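Local coordinates for protein interleukin-2 receptor subunit beta (Mus musculus, PDB 6DG5) that probably binds interleukin-2 through this extracellular part of the receptor's beta subunit and passes on the cytokine's mitogenic signal, at residues S14-S19 and P68-L73; R106-H111 and V129-H134. One frame throughout, in Å; residues are numbered along the deposited sequence.

Interaction 1: residues S14-S19 and P68-L73; sequences SRANVS and PESQSL. With NAG (2-acetamido-2-deoxy-beta-D-glucopyranose), chain E.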
ATOM      1  N   SER B  14     -11.810  -1.782  -9.718  1.00 21.69           N
ATOM      2  CA  SER B  14     -10.879  -2.444  -8.805  1.00 24.30           C
ATOM      3  C   SER B  14     -11.551  -3.469  -7.900  1.00 32.10           C
ATOM      4  O   SER B  14     -10.896  -4.004  -7.000  1.00 34.99           O
ATOM      5  CB  SER B  14     -10.098  -1.449  -7.937  1.00 21.10           C
ATOM      6  OG  SER B  14     -10.913  -0.938  -6.899  1.00 20.10           O
ATOM      7  N   ARG B  15     -12.831  -3.770  -8.110  1.00 28.25           N
ATOM      8  CA  ARG B  15     -13.482  -4.821  -7.335  1.00 22.83           C
ATOM      9  C   ARG B  15     -14.110  -5.866  -8.248  1.00 27.14           C
ATOM     10  O   ARG B  15     -13.466  -6.867  -8.583  1.00 35.00           O
ATOM     11  CB  ARG B  15     -14.536  -4.236  -6.393  1.00 18.73           C
ATOM     12  CG  ARG B  15     -13.981  -3.740  -5.066  1.00 18.62           C
ATOM     13  CD  ARG B  15     -12.915  -4.683  -4.527  1.00 19.50           C
ATOM     14  NE  ARG B  15     -12.856  -4.684  -3.068  1.00 20.02           N
ATOM     15  CZ  ARG B  15     -11.887  -5.258  -2.363  1.00 27.90           C
ATOM     16  NH1 ARG B  15     -10.886  -5.867  -2.982  1.00 31.58           N
ATOM     17  NH2 ARG B  15     -11.915  -5.216  -1.038  1.00 27.81           N
ATOM     18  N   ALA B  16     -15.363  -5.649  -8.661  1.00 24.17           N
ATOM     19  CA  ALA B  16     -16.057  -6.654  -9.459  1.00 20.25           C
ATOM     20  C   ALA B  16     -16.869  -6.054 -10.604  1.00 23.93           C
ATOM     21  O   ALA B  16     -17.813  -6.695 -11.080  1.00 30.13           O
ATOM     22  CB  ALA B  16     -16.978  -7.493  -8.572  1.00 21.76           C
ATOM     23  N   ASN B  17     -16.524  -4.856 -11.067  1.00 19.30           N
ATOM     24  CA  ASN B  17     -17.301  -4.156 -12.081  1.00 19.31           C
ATOM     25  C   ASN B  17     -16.370  -3.687 -13.187  1.00 34.84           C
ATOM     26  O   ASN B  17     -15.378  -2.998 -12.924  1.00 35.56           O
ATOM     27  CB  ASN B  17     -18.057  -2.970 -11.463  1.00 18.92           C
ATOM     28  CG  ASN B  17     -19.048  -2.312 -12.425  1.00 34.46           C
ATOM     29  OD1 ASN B  17     -18.933  -2.417 -13.650  1.00 37.50           O
ATOM     30  ND2 ASN B  17     -20.029  -1.620 -11.853  1.00 31.02           N
ATOM     31  N   VAL B  18     -16.688  -4.077 -14.418  1.00 38.63           N
ATOM     32  CA  VAL B  18     -15.990  -3.614 -15.607  1.00 19.98           C
ATOM     33  C   VAL B  18     -17.031  -2.992 -16.526  1.00 24.81           C
ATOM     34  O   VAL B  18     -18.023  -3.643 -16.881  1.00 36.09           O
ATOM     35  CB  VAL B  18     -15.241  -4.753 -16.316  1.00 20.61           C
ATOM     36  CG1 VAL B  18     -14.556  -4.240 -17.569  1.00 21.05           C
ATOM     37  CG2 VAL B  18     -14.231  -5.394 -15.373  1.00 20.41           C
ATOM     38  N   SER B  19     -16.814  -1.735 -16.904  1.00 25.80           N
ATOM     39  CA  SER B  19     -17.750  -0.992 -17.738  1.00 29.69           C
ATOM     40  C   SER B  19     -17.066  -0.608 -19.040  1.00 31.68           C
ATOM     41  O   SER B  19     -15.978  -0.022 -19.025  1.00 34.25           O
ATOM     42  CB  SER B  19     -18.259   0.258 -17.016  1.00 27.82           C
ATOM     43  OG  SER B  19     -19.294   0.884 -17.754  1.00 21.69           O
ATOM     44  N   PRO B  68     -20.211  -6.362  -3.641  1.00 34.80           N
ATOM     45  CA  PRO B  68     -19.611  -5.159  -4.242  1.00 26.16           C
ATOM     46  C   PRO B  68     -18.122  -5.057  -3.979  1.00 28.83           C
ATOM     47  O   PRO B  68     -17.372  -4.597  -4.849  1.00 35.60           O
ATOM     48  CB  PRO B  68     -20.387  -4.007  -3.585  1.00 21.18           C
ATOM     49  CG  PRO B  68     -21.601  -4.639  -2.972  1.00 30.42           C
ATOM     50  CD  PRO B  68     -21.189  -6.025  -2.596  1.00 34.73           C
ATOM     51  N   GLU B  69     -17.670  -5.481  -2.798  1.00 23.85           N
ATOM     52  CA  GLU B  69     -16.265  -5.432  -2.423  1.00 23.73           C
ATOM     53  C   GLU B  69     -15.530  -6.733  -2.722  1.00 27.64           C
ATOM     54  O   GLU B  69     -14.442  -6.956  -2.180  1.00 27.30           O
ATOM     55  CB  GLU B  69     -16.125  -5.087  -0.938  1.00 21.58           C
ATOM     56  CG  GLU B  69     -16.733  -3.748  -0.537  1.00 39.94           C
ATOM     57  CD  GLU B  69     -15.871  -2.565  -0.934  1.00 47.94           C
ATOM     58  OE1 GLU B  69     -16.362  -1.417  -0.863  1.00 50.68           O
ATOM     59  OE2 GLU B  69     -14.701  -2.784  -1.311  1.00 48.87           O
ATOM     60  N   SER B  70     -16.093  -7.593  -3.568  1.00 22.52           N
ATOM     61  CA  SER B  70     -15.444  -8.853  -3.902  1.00 35.11           C
ATOM     62  C   SER B  70     -14.331  -8.612  -4.916  1.00 32.19           C
ATOM     63  O   SER B  70     -14.515  -7.884  -5.896  1.00 36.63           O
ATOM     64  CB  SER B  70     -16.457  -9.854  -4.451  1.00 38.86           C
ATOM     65  OG  SER B  70     -16.733  -9.595  -5.815  1.00 42.32           O
ATOM     66  N   GLN B  71     -13.173  -9.227  -4.677  1.00 23.51           N
ATOM     67  CA  GLN B  71     -12.005  -9.054  -5.540  1.00 23.17           C
ATOM     68  C   GLN B  71     -12.083 -10.085  -6.657  1.00 30.84           C
ATOM     69  O   GLN B  71     -11.570 -11.200  -6.545  1.00 29.60           O
ATOM     70  CB  GLN B  71     -10.714  -9.184  -4.743  1.00 23.97           C
ATOM     71  CG  GLN B  71      -9.476  -8.733  -5.505  1.00 23.67           C
ATOM     72  CD  GLN B  71      -9.519  -7.260  -5.844  1.00 38.09           C
ATOM     73  OE1 GLN B  71      -9.820  -6.425  -4.993  1.00 40.60           O
ATOM     74  NE2 GLN B  71      -9.232  -6.932  -7.097  1.00 31.21           N
ATOM     75  N   SER B  72     -12.717  -9.700  -7.766  1.00 22.96           N
ATOM     76  CA  SER B  72     -12.953 -10.646  -8.849  1.00 23.57           C
ATOM     77  C   SER B  72     -11.753 -10.783  -9.779  1.00 28.82           C
ATOM     78  O   SER B  72     -11.608 -11.815 -10.440  1.00 39.15           O
ATOM     79  CB  SER B  72     -14.187 -10.229  -9.651  1.00 54.39           C
ATOM     80  OG  SER B  72     -13.962  -9.004 -10.325  1.00 59.86           O
ATOM     81  N   LEU B  73     -10.895  -9.770  -9.848  1.00 26.75           N
ATOM     82  CA  LEU B  73      -9.747  -9.783 -10.742  1.00 23.45           C
ATOM     83  C   LEU B  73      -8.482  -9.428  -9.973  1.00 23.79           C
ATOM     84  O   LEU B  73      -8.531  -8.830  -8.895  1.00 23.35           O
ATOM     85  CB  LEU B  73      -9.935  -8.806 -11.908  1.00 22.57           C
ATOM     86  CG  LEU B  73     -11.090  -9.090 -12.866  1.00 22.47           C
ATOM     87  CD1 LEU B  73     -11.308  -7.905 -13.791  1.00 21.71           C
ATOM     88  CD2 LEU B  73     -10.818 -10.351 -13.669  1.00 23.62           C
TER
HETATM   89  C1  NAG E   1     -21.041  -0.912 -12.590  1.00 30.89           C
HETATM   90  C2  NAG E   1     -22.161  -0.478 -11.628  1.00 28.15           C
HETATM   91  C3  NAG E   1     -23.108   0.527 -12.295  1.00 29.24           C
HETATM   92  C4  NAG E   1     -22.346   1.656 -12.976  1.00 24.23           C
HETATM   93  C5  NAG E   1     -21.327   1.048 -13.930  1.00 33.40           C
HETATM   94  C6  NAG E   1     -20.480   2.062 -14.663  1.00 40.07           C
HETATM   95  C7  NAG E   1     -22.714  -2.224  -9.987  1.00 40.62           C
HETATM   96  C8  NAG E   1     -23.583  -3.409  -9.690  1.00 39.98           C
HETATM   97  N2  NAG E   1     -22.909  -1.637 -11.171  1.00 32.86           N
HETATM   98  O3  NAG E   1     -23.997   1.057 -11.318  1.00 28.00           O
HETATM   99  O4  NAG E   1     -23.275   2.462 -13.693  1.00 30.75           O
HETATM  100  O5  NAG E   1     -20.429   0.234 -13.169  1.00 35.16           O
HETATM  101  O6  NAG E   1     -19.116   1.985 -14.274  1.00 41.47           O
HETATM  102  O7  NAG E   1     -21.875  -1.815  -9.190  1.00 48.67           O
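A buried arginine meets its carboxylate by NE alone: Arg15 NE bonds Glu69 OE2 at 3.2 Å in a salt bridge on the oxygen's anti side. OE2 lies close to the guanidinium plane, but the two flat groups are turned 77° apart, which rules out a flat, two-pronged pairing. The Glu69 chain bends at chi2 (-77°), and its other oxygen, OE1, accepts from the backbone N of Gln131, so a glutamate suits a place with two donors. An alanine in place of Glu69 would probably leave Arg15 NE without its charged partner and the amide of Gln131 without its acceptor.

Gln71 crosses the arginine at about a right angle. Its NE2 donates almost straight to Leu73 O at 2.7 Å, which fixes the turn of the amide; OE1 accepts from Ser133 OG, while the approach of Arg15 NH1 is too short to trust.

Ser72 N gives Arg15 O a hydrogen at 3.0 Å from above the carbonyl plane, Ser72 OG another at 2.8 Å on a lone pair, and Tyr12 OH a third. Val18 CG2 meets Leu73 CD1 at 4.2 Å, the chains crossing at about a right angle. Asn17 ND2 is linked covalently to C1 of the N-acetylglucosamine. The start of strand 17-23 is thus tied to the loop after strand 57-63, where Glu69 and Gln71 reach the fibronectin type-III domain, and the salt bridge would help offset the buried arginine's charge.

Interaction 2: residues R106-H111 and V129-H134; sequences RLVAPH and VSQVSH. With FUC (alpha-L-fucopyranose), chain C.
His111 NE2 and Ser130 OG lie 2.6 Å apart in a hydrogen bond whose donor could be either. The hydroxyl comes in at the ring edge, near its plane. A chi1 of 58° sets His111 CG between the backbone N and the carbonyl carbon, and from there the ring extends to Ser130; a serine suits the place because its short hydroxyl can give or take the proton with NE2.

A water fills the next position between the two backbones: it donates to Val108 O at 2.8 Å and accepts from Ser130 N at 2.8 Å. Past it, Val108 CG2 lies against the amide end of Gln131, 3.5 Å from OE1, the two side chains crossing obliquely. The apolar pair is Leu107 CD2 and Val132 CG2, 4.0 Å apart, the branched chains meeting at about a right angle. Both segments belong to the fibronectin type-III domain of this type I cytokine receptor: 106-111 leads into its first strand, 111-118, and 129-134 follows strand 123-128. At the far end of the second segment, His134 NE2 bonds an acidic side chain of another protein chain.

A fucose lies against the first segment. Its O3 is 2.9 Å from Arg106 O and 2.5 Å from Leu107 O, with one proton for both carbonyls. The sugar also faces the Arg106 guanidinium, with C5 over one face of that group and O2 at its edge, 3.2 Å from NH2.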
ATOM      1  N   ARG B 106     -10.723   2.891 -12.854  1.00 18.68           N
ATOM      2  CA  ARG B 106     -11.542   4.089 -12.668  1.00 17.28           C
ATOM      3  C   ARG B 106     -12.455   3.816 -11.477  1.00 27.53           C
ATOM      4  O   ARG B 106     -13.517   3.203 -11.627  1.00 42.34           O
ATOM      5  CB  ARG B 106     -12.339   4.431 -13.922  1.00 17.37           C
ATOM      6  CG  ARG B 106     -12.619   5.920 -14.071  1.00 17.49           C
ATOM      7  CD  ARG B 106     -14.107   6.216 -14.148  1.00 17.77           C
ATOM      8  NE  ARG B 106     -14.558   6.464 -15.516  1.00 20.33           N
ATOM      9  CZ  ARG B 106     -15.339   5.641 -16.208  1.00 22.07           C
ATOM     10  NH1 ARG B 106     -15.700   5.950 -17.448  1.00 26.94           N
ATOM     11  NH2 ARG B 106     -15.769   4.513 -15.661  1.00 18.91           N
ATOM     12  N   LEU B 107     -12.038   4.277 -10.299  1.00 15.57           N
ATOM     13  CA  LEU B 107     -12.714   3.936  -9.057  1.00 23.21           C
ATOM     14  C   LEU B 107     -14.099   4.580  -8.986  1.00 23.40           C
ATOM     15  O   LEU B 107     -14.460   5.451  -9.781  1.00 29.70           O
ATOM     16  CB  LEU B 107     -11.869   4.368  -7.859  1.00 18.07           C
ATOM     17  CG  LEU B 107     -10.626   3.523  -7.574  1.00 15.16           C
ATOM     18  CD1 LEU B 107      -9.560   4.337  -6.855  1.00 15.05           C
ATOM     19  CD2 LEU B 107     -11.019   2.315  -6.748  1.00 30.82           C
ATOM     20  N   VAL B 108     -14.877   4.129  -8.009  1.00 15.07           N
ATOM     21  CA  VAL B 108     -16.210   4.671  -7.766  1.00 27.86           C
ATOM     22  C   VAL B 108     -16.083   6.029  -7.091  1.00 32.21           C
ATOM     23  O   VAL B 108     -15.241   6.223  -6.206  1.00 34.15           O
ATOM     24  CB  VAL B 108     -17.041   3.688  -6.921  1.00 26.98           C
ATOM     25  CG1 VAL B 108     -18.301   4.357  -6.393  1.00 15.89           C
ATOM     26  CG2 VAL B 108     -17.396   2.460  -7.743  1.00 24.18           C
ATOM     27  N   ALA B 109     -16.921   6.974  -7.515  1.00 37.71           N
ATOM     28  CA  ALA B 109     -16.844   8.339  -7.019  1.00 28.95           C
ATOM     29  C   ALA B 109     -17.015   8.374  -5.500  1.00 27.83           C
ATOM     30  O   ALA B 109     -17.714   7.532  -4.929  1.00 45.49           O
ATOM     31  CB  ALA B 109     -17.915   9.201  -7.684  1.00 29.71           C
ATOM     32  N   PRO B 110     -16.378   9.331  -4.822  1.00 15.05           N
ATOM     33  CA  PRO B 110     -16.559   9.448  -3.369  1.00 14.07           C
ATOM     34  C   PRO B 110     -17.997   9.802  -3.025  1.00 19.25           C
ATOM     35  O   PRO B 110     -18.693  10.477  -3.786  1.00 18.82           O
ATOM     36  CB  PRO B 110     -15.594  10.574  -2.978  1.00 13.61           C
ATOM     37  CG  PRO B 110     -14.607  10.635  -4.096  1.00 13.49           C
ATOM     38  CD  PRO B 110     -15.371  10.275  -5.330  1.00 14.41           C
ATOM     39  N   HIS B 111     -18.443   9.327  -1.867  1.00 14.93           N
ATOM     40  CA  HIS B 111     -19.806   9.542  -1.408  1.00 15.77           C
ATOM     41  C   HIS B 111     -19.780  10.002   0.044  1.00 29.80           C
ATOM     42  O   HIS B 111     -18.715  10.197   0.640  1.00 36.00           O
ATOM     43  CB  HIS B 111     -20.646   8.270  -1.570  1.00 16.53           C
ATOM     44  CG  HIS B 111     -20.091   7.086  -0.844  1.00 22.45           C
ATOM     45  ND1 HIS B 111     -20.371   6.829   0.481  1.00 24.18           N
ATOM     46  CD2 HIS B 111     -19.269   6.092  -1.255  1.00 23.23           C
ATOM     47  CE1 HIS B 111     -19.753   5.724   0.854  1.00 25.21           C
ATOM     48  NE2 HIS B 111     -19.076   5.257  -0.181  1.00 27.76           N
ATOM     49  N   VAL B 129     -15.436   6.343   0.989  1.00 27.20           N
ATOM     50  CA  VAL B 129     -15.132   5.694  -0.280  1.00 32.53           C
ATOM     51  C   VAL B 129     -15.617   4.253  -0.245  1.00 38.79           C
ATOM     52  O   VAL B 129     -15.739   3.641   0.822  1.00 46.49           O
ATOM     53  CB  VAL B 129     -13.625   5.746  -0.607  1.00 30.18           C
ATOM     54  CG1 VAL B 129     -13.197   7.177  -0.888  1.00 30.86           C
ATOM     55  CG2 VAL B 129     -12.819   5.158   0.534  1.00 32.35           C
ATOM     56  N   SER B 130     -15.896   3.710  -1.429  1.00 31.83           N
ATOM     57  CA  SER B 130     -16.385   2.347  -1.569  1.00 20.87           C
ATOM     58  C   SER B 130     -15.710   1.679  -2.757  1.00 16.08           C
ATOM     59  O   SER B 130     -15.199   2.343  -3.662  1.00 27.74           O
ATOM     60  CB  SER B 130     -17.910   2.306  -1.748  1.00 28.31           C
ATOM     61  OG  SER B 130     -18.581   2.690  -0.561  1.00 35.54           O
ATOM     62  N   GLN B 131     -15.718   0.343  -2.737  1.00 16.80           N
ATOM     63  CA  GLN B 131     -15.225  -0.478  -3.846  1.00 24.20           C
ATOM     64  C   GLN B 131     -13.762  -0.183  -4.169  1.00 29.48           C
ATOM     65  O   GLN B 131     -13.354  -0.170  -5.333  1.00 31.30           O
ATOM     66  CB  GLN B 131     -16.100  -0.306  -5.089  1.00 16.79           C
ATOM     67  CG  GLN B 131     -17.324  -1.199  -5.101  1.00 23.06           C
ATOM     68  CD  GLN B 131     -18.555  -0.486  -5.610  1.00 29.34           C
ATOM     69  OE1 GLN B 131     -18.913  -0.596  -6.783  1.00 35.60           O
ATOM     70  NE2 GLN B 131     -19.213   0.252  -4.727  1.00 31.86           N
ATOM     71  N   VAL B 132     -12.965   0.057  -3.134  1.00 32.52           N
ATOM     72  CA  VAL B 132     -11.532   0.282  -3.282  1.00 16.54           C
ATOM     73  C   VAL B 132     -10.812  -0.993  -2.869  1.00 23.21           C
ATOM     74  O   VAL B 132     -10.976  -1.473  -1.741  1.00 21.76           O
ATOM     75  CB  VAL B 132     -11.057   1.481  -2.448  1.00 16.10           C
ATOM     76  CG1 VAL B 132      -9.569   1.706  -2.664  1.00 25.34           C
ATOM     77  CG2 VAL B 132     -11.845   2.725  -2.816  1.00 15.26           C
ATOM     78  N   SER B 133     -10.016  -1.541  -3.782  1.00 28.28           N
ATOM     79  CA  SER B 133      -9.346  -2.805  -3.527  1.00 19.14           C
ATOM     80  C   SER B 133      -8.233  -2.636  -2.503  1.00 19.80           C
ATOM     81  O   SER B 133      -7.593  -1.586  -2.412  1.00 57.37           O
ATOM     82  CB  SER B 133      -8.770  -3.372  -4.823  1.00 20.83           C
ATOM     83  OG  SER B 133      -8.061  -4.574  -4.580  1.00 51.85           O
ATOM     84  N   HIS B 134      -8.010  -3.694  -1.720  1.00 21.12           N
ATOM     85  CA  HIS B 134      -6.846  -3.732  -0.843  1.00 22.20           C
ATOM     86  C   HIS B 134      -5.553  -3.678  -1.642  1.00 30.97           C
ATOM     87  O   HIS B 134      -4.519  -3.242  -1.125  1.00 38.20           O
ATOM     88  CB  HIS B 134      -6.883  -4.993   0.017  1.00 33.63           C
ATOM     89  CG  HIS B 134      -6.845  -6.262  -0.775  1.00 30.60           C
ATOM     90  ND1 HIS B 134      -7.863  -6.641  -1.623  1.00 30.67           N
ATOM     91  CD2 HIS B 134      -5.909  -7.237  -0.855  1.00 26.40           C
ATOM     92  CE1 HIS B 134      -7.559  -7.796  -2.187  1.00 29.89           C
ATOM     93  NE2 HIS B 134      -6.379  -8.181  -1.735  1.00 26.60           N
TER
HETATM   94  C1  FUC C   7     -18.826   3.174 -13.514  1.00 36.10           C
HETATM   95  C2  FUC C   7     -17.470   2.971 -12.789  1.00 32.65           C
HETATM   96  C3  FUC C   7     -16.820   4.308 -12.399  1.00 34.87           C
HETATM   97  C4  FUC C   7     -17.841   5.468 -12.367  1.00 37.04           C
HETATM   98  C5  FUC C   7     -18.548   5.588 -13.735  1.00 45.44           C
HETATM   99  C6  FUC C   7     -19.894   6.301 -13.664  1.00 51.55           C
HETATM  100  O2  FUC C   7     -16.563   2.188 -13.553  1.00 27.28           O
HETATM  101  O3  FUC C   7     -16.237   4.197 -11.108  1.00 40.31           O
HETATM  102  O4  FUC C   7     -18.787   5.306 -11.314  1.00 33.83           O
HETATM  103  O5  FUC C   7     -18.783   4.304 -14.367  1.00 43.01           O
HETATM  104  O   HOH W   1     -14.991   5.191  -3.615  1.00 24.11           O

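Overall arrangement
From the N terminus, 14-19 enters strand 17-23 and interaction 1 brings it to 68-73, closing a loop that takes in the rest of strand 17-23 and strands 33-39, 46-54 and 57-63 of the first domain. After strands 79-86 and 91-99 the chain reaches 106-111, and interaction 2 closes a much shorter loop round strands 111-118 and 123-128 of the second domain. The two loops follow in series, neither nesting nor crossing. They nevertheless touch at the interdomain elbow, where Gln71 OE1 probably bonds Ser133 OG and Ser14 OG packs on Leu107. A glycan adds a second bridge: the sugar on Asn17 carries, through its O6, the fucose beside 106-111.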